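Local coordinates for protein imidazolonepropionase (Unidentified, PDB 2Q09) that catalyses the hydrolytic cleavage of a carbon-nitrogen bond in imidazolone-5-propanoate to give N-formimidoyl-L-glutamate, the third step of histidine degradation, at residues 76-81 / 120-125; 138-143 / 156-161; 288-293 / 315-320. All coordinates share one frame; numbering follows the deposited sequence.

Contact 1 (76-81 / 120-125); sequences IFAGSR and FELALP. With DI6 (3-[(4S)-2,5-dioxoimidazolidin-4-yl]propanoic acid), chain C.
L122, on helix 116-133, packs against F77 and A78 in the loop that leaves strand 63-73 of the amidohydrolase TIM barrel, and the same loop carries R81 on to the ligand. Traced outward, L122 starts with CB at 4.2 Å from F77 O. Its chi1 of -76° puts CG beside the backbone N and anti to the carbonyl carbon, and from there the CD1 branch does the touching. L122 CD1 stands 3.8 Å from F77 O and 3.9 Å from A78 CA. The same L122 CD1 is 4.0 Å from A78 CB, so one branch fits against both backbone and side chain of the loop. One helical residue on, A123 offers only its methyl, and I76 CG1 rests on A123 CB at 4.2 Å. No hydrogen bond joins the two segments. Polar ties of the loop come from outside them: F77 O accepts from R126 NH1, R126 also makes a cation-pi contact with the F77 ring, and A78 N donates to T111 OG1.

Beyond G79 the loop ends at R81, the N-cap position of helix 82-89. Its chain bends at chi2 and chi3, and the guanidinium meets the propionate of the bound inhibitor edge-on, with DI6 C8 in its plane. This is a bidentate pairing with two nearly straight bonds. A leucine in place of R81 would probably leave the DI6 carboxylate without its paired N-H donors and without a compensating positive charge. T107 OG1 shares a hydrogen bond with R81 NH1 as a second partner. R81 NH1 donates to DI6 O9 at 3.0 Å with an N-H...O angle of 168°, while R81 NH2 donates to DI6 O10 at 2.9 Å and 171°.

Contact 2 (138-143 / 156-161); sequences VEIKSG and RVARRL
Within the beta-alpha-beta unit made of strand 135-141, helix 148-164 and strand 168-176, I140 of the strand packs against A158 and L161 of the helix. The backbones come nearest at this point, with I140 CA 6.6 Å from A158 CA. The small A158 residue allows that approach: its CB lies 4.3 Å from I140 CB, branch point to methyl. Further out, I140 CD1 meets L161 CD1 at 4.0 Å, methyl to methyl, and the two side chains cross at about a right angle. I140 gets there because CG1 lies beside the backbone N (chi1 -58°) and chi2 is extended at 176°, which carries CD1 out to the leucine.

This is the layer between strand and outer helix of a TIM barrel, and the evidence lies in what occupies the other face of the strand. K141 points away from the helix, and its NZ forms a salt bridge with E139 OE2 at 2.7 Å, using the syn lone pair of that oxygen. K240 NZ makes a second salt bridge to E139 OE2 and T172 OG1 a hydrogen bond, while K141 NZ has a further salt bridge to D212 OD2; these partners, from strands 238-243, 168-176 and 210-213, place the polar cluster inside the barrel, where the opposed charges probably balance one another in a buried setting.

On the helix side, L161 is also packed by F120 and A123 of helix 116-133, and I140 by V169 and I76. Past the strand end, E151 OE1 of the same helix 148-164 is hydrogen-bonded to both S142 OG and G143 N.

Contact 3 (288-293 / 315-320); sequences PTAFYF and SSDINP. With FE (Fe (III) ion), chain B; DI6 (3-[(4S)-2,5-dioxoimidazolidin-4-yl]propanoic acid), chain C.
D317 OD2 accepts a hydrogen bond of 2.6 Å from water 2, and A290 CB lies 3.5 Å from the same oxygen. The other carboxylate oxygen, D317 OD1, binds the ferric ion at 2.3 Å, and water 2 is itself a ligand of that iron at 2.4 Å. H72, H74 and H242 complete the metal site through their NE2 atoms. D317 CG lies anti to the backbone N (chi1 -172°), which turns the carboxylate toward A290 and the metal. N319 ND2 donates to D317 O at 2.8 Å, nearly along the C=O axis, but the bond is bent (139°) and tilted from the N319 amide plane. N319 OD1, which accepts from T322 N, also packs against DI6 C7 at 3.5 Å.

P288 CD rests on S315 O and T289 CB on S316 O. Water 1 bridges the segments, accepting from T289 N at 3.0 Å and donating to S315 O at 2.7 Å. S315 OG is hydrogen-bonded to D70 OD2, and S316 OG to D70 OD1.

In the barrel, helix 288-293 follows strand 283-286, and segment 315-320 follows the adjacent parallel strand 312-314; H265 of strand 262-265 touches A290 and D317, and helix 328-339 packs on P288.

Overall arrangement
The contacts follow one another along the chain, each closing before the next opens, within a single amidohydrolase barrel. Contacts 1 and 2, with centres about 11 Å apart, touch each other: helix 116-133 is followed by strand 135-141, and I76 CD1 lies 3.6 Å from V157 CG1, so both belong to one apolar layer outside the strands. Contact 3 is set on later strands, its centre about 16 Å from that of contact 1 and about 18 Å from that of contact 2, which it does not touch. P320 joins it to F77 and R81. Contacts 1 and 3 meet on the inhibitor's propionate arm, R81 at its carboxylate and N319 along its chain, whereas I140 of contact 2 is about 13 Å from the inhibitor.

Contact 1 (76-81 / 120-125)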
loop_
_atom_site.group_PDB
_atom_site.type_symbol
_atom_site.label_atom_id
_atom_site.label_comp_id
_atom_site.label_asym_id
_atom_site.label_seq_id
_atom_site.Cartn_x
_atom_site.Cartn_y
_atom_site.Cartn_z
ATOM N N ILE A 76 -7.793 -8.659 0.119
ATOM C CA ILE A 76 -8.984 -9.340 0.624
ATOM C C ILE A 76 -9.922 -9.648 -0.544
ATOM O O ILE A 76 -10.418 -8.729 -1.210
ATOM C CB ILE A 76 -9.742 -8.472 1.648
ATOM C CG1 ILE A 76 -8.985 -8.471 2.983
ATOM C CG2 ILE A 76 -11.181 -8.995 1.831
ATOM C CD1 ILE A 76 -9.659 -7.607 4.070
ATOM N N PHE A 77 -10.165 -10.929 -0.792
ATOM C CA PHE A 77 -11.046 -11.307 -1.887
ATOM C C PHE A 77 -11.242 -12.810 -1.906
ATOM O O PHE A 77 -10.443 -13.556 -1.324
ATOM C CB PHE A 77 -10.444 -10.855 -3.226
ATOM C CG PHE A 77 -9.125 -11.511 -3.548
ATOM C CD1 PHE A 77 -9.090 -12.777 -4.109
ATOM C CD2 PHE A 77 -7.922 -10.879 -3.254
ATOM C CE1 PHE A 77 -7.886 -13.418 -4.371
ATOM C CE2 PHE A 77 -6.700 -11.505 -3.508
ATOM C CZ PHE A 77 -6.682 -12.781 -4.072
ATOM N N ALA A 78 -12.314 -13.238 -2.568
ATOM C CA ALA A 78 -12.610 -14.661 -2.711
ATOM C C ALA A 78 -12.588 -15.008 -4.194
ATOM O O ALA A 78 -12.485 -14.120 -5.042
ATOM C CB ALA A 78 -13.988 -14.988 -2.118
ATOM N N GLY A 79 -12.688 -16.296 -4.504
ATOM C CA GLY A 79 -12.693 -16.726 -5.888
ATOM C C GLY A 79 -11.322 -16.730 -6.537
ATOM O O GLY A 79 -10.310 -16.383 -5.908
ATOM N N SER A 80 -11.287 -17.124 -7.808
ATOM C CA SER A 80 -10.040 -17.167 -8.561
ATOM C C SER A 80 -10.297 -16.821 -10.026
ATOM O O SER A 80 -11.236 -17.334 -10.645
ATOM C CB SER A 80 -9.414 -18.564 -8.469
ATOM O OG SER A 80 -8.183 -18.619 -9.176
ATOM N N ARG A 81 -9.450 -15.956 -10.578
ATOM C CA ARG A 81 -9.576 -15.546 -11.968
ATOM C C ARG A 81 -8.574 -16.325 -12.827
ATOM O O ARG A 81 -8.373 -16.008 -14.001
ATOM C CB ARG A 81 -9.296 -14.047 -12.078
ATOM C CG ARG A 81 -10.111 -13.194 -11.093
ATOM C CD ARG A 81 -11.347 -12.613 -11.723
ATOM N NE ARG A 81 -11.019 -11.393 -12.456
ATOM C CZ ARG A 81 -10.784 -10.191 -11.941
ATOM N NH1 ARG A 81 -10.841 -9.994 -10.639
ATOM N NH2 ARG A 81 -10.501 -9.172 -12.753
ATOM N N PHE A 120 -11.472 -13.856 5.831
ATOM C CA PHE A 120 -10.401 -13.732 6.813
ATOM C C PHE A 120 -9.415 -14.887 6.652
ATOM O O PHE A 120 -8.202 -14.681 6.598
ATOM C CB PHE A 120 -10.991 -13.749 8.226
ATOM C CG PHE A 120 -9.963 -13.756 9.318
ATOM C CD1 PHE A 120 -9.268 -12.598 9.654
ATOM C CD2 PHE A 120 -9.671 -14.933 10.002
ATOM C CE1 PHE A 120 -8.300 -12.611 10.660
ATOM C CE2 PHE A 120 -8.709 -14.958 11.008
ATOM C CZ PHE A 120 -8.018 -13.792 11.335
ATOM N N GLU A 121 -9.949 -16.103 6.578
ATOM C CA GLU A 121 -9.129 -17.295 6.417
ATOM C C GLU A 121 -8.379 -17.286 5.080
ATOM O O GLU A 121 -7.265 -17.793 4.987
ATOM C CB GLU A 121 -9.997 -18.556 6.510
ATOM C CG GLU A 121 -10.676 -18.772 7.859
ATOM C CD GLU A 121 -9.690 -18.968 8.999
ATOM O OE1 GLU A 121 -8.638 -19.602 8.777
ATOM O OE2 GLU A 121 -9.968 -18.503 10.123
ATOM N N LEU A 122 -9.003 -16.731 4.045
ATOM C CA LEU A 122 -8.376 -16.656 2.727
ATOM C C LEU A 122 -7.253 -15.619 2.699
ATOM O O LEU A 122 -6.260 -15.774 1.980
ATOM C CB LEU A 122 -9.412 -16.294 1.664
ATOM C CG LEU A 122 -10.373 -17.401 1.232
ATOM C CD1 LEU A 122 -11.481 -16.815 0.381
ATOM C CD2 LEU A 122 -9.595 -18.469 0.458
ATOM N N ALA A 123 -7.418 -14.564 3.483
ATOM C CA ALA A 123 -6.434 -13.487 3.528
ATOM C C ALA A 123 -5.238 -13.742 4.442
ATOM O O ALA A 123 -4.164 -13.178 4.214
ATOM C CB ALA A 123 -7.121 -12.168 3.928
ATOM N N LEU A 124 -5.422 -14.556 5.483
ATOM C CA LEU A 124 -4.329 -14.844 6.415
ATOM C C LEU A 124 -3.005 -15.214 5.736
ATOM O O LEU A 124 -2.000 -14.543 5.932
ATOM C CB LEU A 124 -4.720 -15.966 7.390
ATOM C CG LEU A 124 -5.653 -15.587 8.538
ATOM C CD1 LEU A 124 -5.995 -16.825 9.374
ATOM C CD2 LEU A 124 -4.974 -14.530 9.403
ATOM N N PRO A 125 -2.988 -16.294 4.934
ATOM C CA PRO A 125 -1.758 -16.718 4.250
ATOM C C PRO A 125 -1.139 -15.648 3.354
ATOM O O PRO A 125 0.078 -15.623 3.165
ATOM C CB PRO A 125 -2.207 -17.945 3.462
ATOM C CG PRO A 125 -3.643 -17.638 3.176
ATOM C CD PRO A 125 -4.126 -17.119 4.501
HETATM N N1 DI6 C . -7.258 -1.057 -11.465
HETATM C C2 DI6 C . -6.696 -2.285 -11.443
HETATM O O2 DI6 C . -5.758 -2.677 -12.114
HETATM C C3 DI6 C . -7.481 -3.090 -10.377
HETATM N N4 DI6 C . -8.481 -2.103 -9.916
HETATM C C5 DI6 C . -8.272 -0.958 -10.595
HETATM O O5 DI6 C . -8.929 0.060 -10.430
HETATM C C6 DI6 C . -8.124 -4.325 -10.992
HETATM C C7 DI6 C . -8.912 -5.152 -9.975
HETATM C C8 DI6 C . -9.577 -6.415 -10.543
HETATM O O9 DI6 C . -9.955 -7.280 -9.728
HETATM O O10 DI6 C . -9.725 -6.558 -11.784
#

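Contact 2 (138-143 / 156-161)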
loop_
_atom_site.group_PDB
_atom_site.type_symbol
_atom_site.label_atom_id
_atom_site.label_comp_id
_atom_site.label_asym_id
_atom_site.label_seq_id
_atom_site.Cartn_x
_atom_site.Cartn_y
_atom_site.Cartn_z
ATOM N N VAL A 138 0.407 -2.485 6.201
ATOM C CA VAL A 138 -0.188 -2.758 4.898
ATOM C C VAL A 138 -1.534 -2.053 4.784
ATOM O O VAL A 138 -2.278 -1.965 5.756
ATOM C CB VAL A 138 -0.387 -4.287 4.668
ATOM C CG1 VAL A 138 -1.297 -4.879 5.755
ATOM C CG2 VAL A 138 -0.998 -4.536 3.294
ATOM N N GLU A 139 -1.823 -1.524 3.599
ATOM C CA GLU A 139 -3.093 -0.856 3.339
ATOM C C GLU A 139 -3.965 -1.858 2.580
ATOM O O GLU A 139 -3.508 -2.475 1.608
ATOM C CB GLU A 139 -2.878 0.386 2.475
ATOM C CG GLU A 139 -4.155 1.210 2.235
ATOM C CD GLU A 139 -4.711 1.057 0.823
ATOM O OE1 GLU A 139 -4.394 0.050 0.142
ATOM O OE2 GLU A 139 -5.476 1.949 0.395
ATOM N N ILE A 140 -5.206 -2.027 3.029
ATOM C CA ILE A 140 -6.130 -2.959 2.394
ATOM C C ILE A 140 -7.418 -2.238 2.006
ATOM O O ILE A 140 -8.037 -1.557 2.829
ATOM C CB ILE A 140 -6.450 -4.140 3.334
ATOM C CG1 ILE A 140 -5.152 -4.859 3.716
ATOM C CG2 ILE A 140 -7.414 -5.111 2.648
ATOM C CD1 ILE A 140 -5.345 -6.000 4.726
ATOM N N LYS A 141 -7.818 -2.391 0.751
ATOM C CA LYS A 141 -9.023 -1.740 0.254
ATOM C C LYS A 141 -10.224 -2.675 0.212
ATOM O O LYS A 141 -10.075 -3.902 0.254
ATOM C CB LYS A 141 -8.782 -1.215 -1.161
ATOM C CG LYS A 141 -7.507 -0.393 -1.320
ATOM C CD LYS A 141 -7.179 -0.181 -2.789
ATOM C CE LYS A 141 -5.824 0.507 -2.955
ATOM N NZ LYS A 141 -5.804 1.825 -2.248
ATOM N N SER A 142 -11.415 -2.086 0.159
ATOM C CA SER A 142 -12.639 -2.865 0.024
ATOM C C SER A 142 -12.787 -2.846 -1.500
ATOM O O SER A 142 -11.790 -2.981 -2.205
ATOM C CB SER A 142 -13.816 -2.166 0.726
ATOM O OG SER A 142 -14.037 -0.854 0.230
ATOM N N GLY A 143 -13.994 -2.693 -2.028
ATOM C CA GLY A 143 -14.121 -2.628 -3.474
ATOM C C GLY A 143 -14.560 -3.870 -4.230
ATOM O O GLY A 143 -14.757 -3.812 -5.442
ATOM N N ARG A 156 -14.181 -4.938 7.863
ATOM C CA ARG A 156 -14.123 -5.633 9.143
ATOM C C ARG A 156 -13.070 -6.734 9.097
ATOM O O ARG A 156 -12.368 -6.961 10.073
ATOM C CB ARG A 156 -15.491 -6.223 9.510
ATOM C CG ARG A 156 -16.481 -5.172 10.018
ATOM C CD ARG A 156 -17.657 -5.817 10.752
ATOM N NE ARG A 156 -18.528 -6.562 9.851
ATOM C CZ ARG A 156 -19.487 -6.017 9.115
ATOM N NH1 ARG A 156 -19.716 -4.714 9.168
ATOM N NH2 ARG A 156 -20.215 -6.783 8.322
ATOM N N VAL A 157 -12.974 -7.437 7.972
ATOM C CA VAL A 157 -11.974 -8.491 7.848
ATOM C C VAL A 157 -10.585 -7.855 7.948
ATOM O O VAL A 157 -9.679 -8.422 8.559
ATOM C CB VAL A 157 -12.084 -9.233 6.494
ATOM C CG1 VAL A 157 -10.863 -10.142 6.290
ATOM C CG2 VAL A 157 -13.355 -10.076 6.459
ATOM N N ALA A 158 -10.427 -6.682 7.343
ATOM C CA ALA A 158 -9.145 -5.983 7.383
ATOM C C ALA A 158 -8.766 -5.675 8.840
ATOM O O ALA A 158 -7.640 -5.940 9.261
ATOM C CB ALA A 158 -9.217 -4.704 6.560
ATOM N N ARG A 159 -9.705 -5.123 9.603
ATOM C CA ARG A 159 -9.448 -4.829 11.012
ATOM C C ARG A 159 -9.092 -6.121 11.743
ATOM O O ARG A 159 -8.213 -6.121 12.600
ATOM C CB ARG A 159 -10.683 -4.216 11.688
ATOM C CG ARG A 159 -11.056 -2.814 11.232
ATOM C CD ARG A 159 -9.970 -1.769 11.528
ATOM N NE ARG A 159 -10.468 -0.425 11.235
ATOM C CZ ARG A 159 -9.710 0.611 10.885
ATOM N NH1 ARG A 159 -8.393 0.480 10.777
ATOM N NH2 ARG A 159 -10.278 1.785 10.630
ATOM N N ARG A 160 -9.793 -7.210 11.425
ATOM C CA ARG A 160 -9.527 -8.506 12.063
ATOM C C ARG A 160 -8.098 -8.970 11.815
ATOM O O ARG A 160 -7.443 -9.519 12.702
ATOM C CB ARG A 160 -10.483 -9.585 11.541
ATOM C CG ARG A 160 -11.668 -9.840 12.435
ATOM C CD ARG A 160 -12.671 -10.794 11.779
ATOM N NE ARG A 160 -12.362 -12.205 11.977
ATOM C CZ ARG A 160 -13.120 -13.189 11.491
ATOM N NH1 ARG A 160 -14.212 -12.908 10.785
ATOM N NH2 ARG A 160 -12.795 -14.453 11.719
ATOM N N LEU A 161 -7.614 -8.762 10.593
ATOM C CA LEU A 161 -6.258 -9.166 10.247
ATOM C C LEU A 161 -5.248 -8.385 11.076
ATOM O O LEU A 161 -4.266 -8.951 11.560
ATOM C CB LEU A 161 -6.009 -8.944 8.752
ATOM C CG LEU A 161 -6.856 -9.845 7.843
ATOM C CD1 LEU A 161 -6.813 -9.339 6.409
ATOM C CD2 LEU A 161 -6.329 -11.278 7.934
#

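Contact 3 (288-293 / 315-320)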
loop_
_atom_site.group_PDB
_atom_site.type_symbol
_atom_site.label_atom_id
_atom_site.label_comp_id
_atom_site.label_asym_id
_atom_site.label_seq_id
_atom_site.Cartn_x
_atom_site.Cartn_y
_atom_site.Cartn_z
ATOM N N PRO A 288 4.011 -1.097 -10.485
ATOM C CA PRO A 288 4.707 -1.820 -11.556
ATOM C C PRO A 288 4.182 -3.215 -11.882
ATOM O O PRO A 288 4.232 -3.648 -13.030
ATOM C CB PRO A 288 6.154 -1.845 -11.067
ATOM C CG PRO A 288 5.986 -1.952 -9.577
ATOM C CD PRO A 288 4.887 -0.936 -9.309
ATOM N N THR A 289 3.685 -3.919 -10.874
ATOM C CA THR A 289 3.182 -5.274 -11.082
ATOM C C THR A 289 1.950 -5.323 -11.980
ATOM O O THR A 289 1.823 -6.221 -12.814
ATOM C CB THR A 289 2.875 -5.957 -9.737
ATOM O OG1 THR A 289 4.068 -5.973 -8.943
ATOM C CG2 THR A 289 2.418 -7.391 -9.957
ATOM N N ALA A 290 1.049 -4.357 -11.814
ATOM C CA ALA A 290 -0.154 -4.297 -12.640
ATOM C C ALA A 290 0.260 -3.939 -14.071
ATOM O O ALA A 290 -0.339 -4.400 -15.048
ATOM C CB ALA A 290 -1.127 -3.241 -12.090
ATOM N N PHE A 291 1.280 -3.099 -14.181
ATOM C CA PHE A 291 1.799 -2.667 -15.475
ATOM C C PHE A 291 2.345 -3.906 -16.204
ATOM O O PHE A 291 2.112 -4.104 -17.407
ATOM C CB PHE A 291 2.919 -1.653 -15.246
ATOM C CG PHE A 291 3.604 -1.202 -16.503
ATOM C CD1 PHE A 291 3.065 -0.179 -17.273
ATOM C CD2 PHE A 291 4.776 -1.816 -16.925
ATOM C CE1 PHE A 291 3.680 0.227 -18.449
ATOM C CE2 PHE A 291 5.408 -1.414 -18.108
ATOM C CZ PHE A 291 4.854 -0.390 -18.870
ATOM N N TYR A 292 3.087 -4.723 -15.464
ATOM C CA TYR A 292 3.667 -5.962 -15.988
ATOM C C TYR A 292 2.592 -6.956 -16.464
ATOM O O TYR A 292 2.562 -7.379 -17.627
ATOM C CB TYR A 292 4.516 -6.632 -14.895
ATOM C CG TYR A 292 4.594 -8.141 -14.996
ATOM C CD1 TYR A 292 5.463 -8.762 -15.901
ATOM C CD2 TYR A 292 3.773 -8.949 -14.206
ATOM C CE1 TYR A 292 5.510 -10.158 -16.016
ATOM C CE2 TYR A 292 3.803 -10.341 -14.315
ATOM C CZ TYR A 292 4.669 -10.938 -15.216
ATOM O OH TYR A 292 4.686 -12.309 -15.331
ATOM N N PHE A 293 1.713 -7.324 -15.537
ATOM C CA PHE A 293 0.673 -8.306 -15.810
ATOM C C PHE A 293 -0.305 -7.916 -16.908
ATOM O O PHE A 293 -0.740 -8.772 -17.695
ATOM C CB PHE A 293 -0.085 -8.628 -14.521
ATOM C CG PHE A 293 -0.777 -9.956 -14.551
ATOM C CD1 PHE A 293 -0.047 -11.134 -14.723
ATOM C CD2 PHE A 293 -2.159 -10.035 -14.407
ATOM C CE1 PHE A 293 -0.687 -12.370 -14.766
ATOM C CE2 PHE A 293 -2.808 -11.262 -14.448
ATOM C CZ PHE A 293 -2.067 -12.436 -14.623
ATOM N N SER A 315 4.220 0.089 -4.614
ATOM C CA SER A 315 3.356 -0.870 -3.933
ATOM C C SER A 315 3.046 -2.075 -4.823
ATOM O O SER A 315 3.174 -1.995 -6.041
ATOM C CB SER A 315 2.055 -0.181 -3.506
ATOM O OG SER A 315 1.239 -1.075 -2.759
ATOM N N SER A 316 2.619 -3.172 -4.205
ATOM C CA SER A 316 2.312 -4.416 -4.912
ATOM C C SER A 316 0.971 -4.452 -5.650
ATOM O O SER A 316 0.805 -5.213 -6.614
ATOM C CB SER A 316 2.346 -5.584 -3.924
ATOM O OG SER A 316 1.292 -5.457 -2.973
ATOM N N ASP A 317 0.024 -3.632 -5.201
ATOM C CA ASP A 317 -1.313 -3.595 -5.796
ATOM C C ASP A 317 -1.915 -5.000 -5.828
ATOM O O ASP A 317 -2.690 -5.328 -6.725
ATOM C CB ASP A 317 -1.274 -3.010 -7.218
ATOM C CG ASP A 317 -2.667 -2.778 -7.799
ATOM O OD1 ASP A 317 -3.586 -2.462 -7.009
ATOM O OD2 ASP A 317 -2.844 -2.889 -9.037
ATOM N N ILE A 318 -1.563 -5.825 -4.846
ATOM C CA ILE A 318 -2.082 -7.200 -4.786
ATOM C C ILE A 318 -3.581 -7.244 -5.064
ATOM O O ILE A 318 -4.365 -6.652 -4.324
ATOM C CB ILE A 318 -1.869 -7.848 -3.399
ATOM C CG1 ILE A 318 -0.380 -7.975 -3.092
ATOM C CG2 ILE A 318 -2.538 -9.242 -3.361
ATOM C CD1 ILE A 318 -0.097 -8.466 -1.675
ATOM N N ASN A 319 -3.974 -7.941 -6.123
ATOM C CA ASN A 319 -5.384 -8.059 -6.462
ATOM C C ASN A 319 -5.542 -9.213 -7.444
ATOM O O ASN A 319 -4.660 -9.466 -8.285
ATOM C CB ASN A 319 -5.918 -6.735 -7.027
ATOM C CG ASN A 319 -5.579 -6.535 -8.481
ATOM O OD1 ASN A 319 -6.150 -7.187 -9.367
ATOM N ND2 ASN A 319 -4.644 -5.625 -8.743
ATOM N N PRO A 320 -6.676 -9.927 -7.349
ATOM C CA PRO A 320 -6.977 -11.080 -8.200
ATOM C C PRO A 320 -7.104 -10.832 -9.693
ATOM O O PRO A 320 -7.024 -11.775 -10.484
ATOM C CB PRO A 320 -8.271 -11.617 -7.594
ATOM C CG PRO A 320 -8.975 -10.368 -7.211
ATOM C CD PRO A 320 -7.859 -9.557 -6.549
HETATM FE FE FE B . -5.464 -1.140 -7.019
HETATM N N1 DI6 C . -7.258 -1.057 -11.465
HETATM C C2 DI6 C . -6.696 -2.285 -11.443
HETATM O O2 DI6 C . -5.758 -2.677 -12.114
HETATM C C3 DI6 C . -7.481 -3.090 -10.377
HETATM N N4 DI6 C . -8.481 -2.103 -9.916
HETATM C C5 DI6 C . -8.272 -0.958 -10.595
HETATM O O5 DI6 C . -8.929 0.060 -10.430
HETATM C C6 DI6 C . -8.124 -4.325 -10.992
HETATM C C7 DI6 C . -8.912 -5.152 -9.975
HETATM C C8 DI6 C . -9.577 -6.415 -10.543
HETATM O O9 DI6 C . -9.955 -7.280 -9.728
HETATM O O10 DI6 C . -9.725 -6.558 -11.784
HETATM O O HOH W 1 2.302 -3.082 -8.397
HETATM O O HOH W 2 -5.114 -1.657 -9.378
#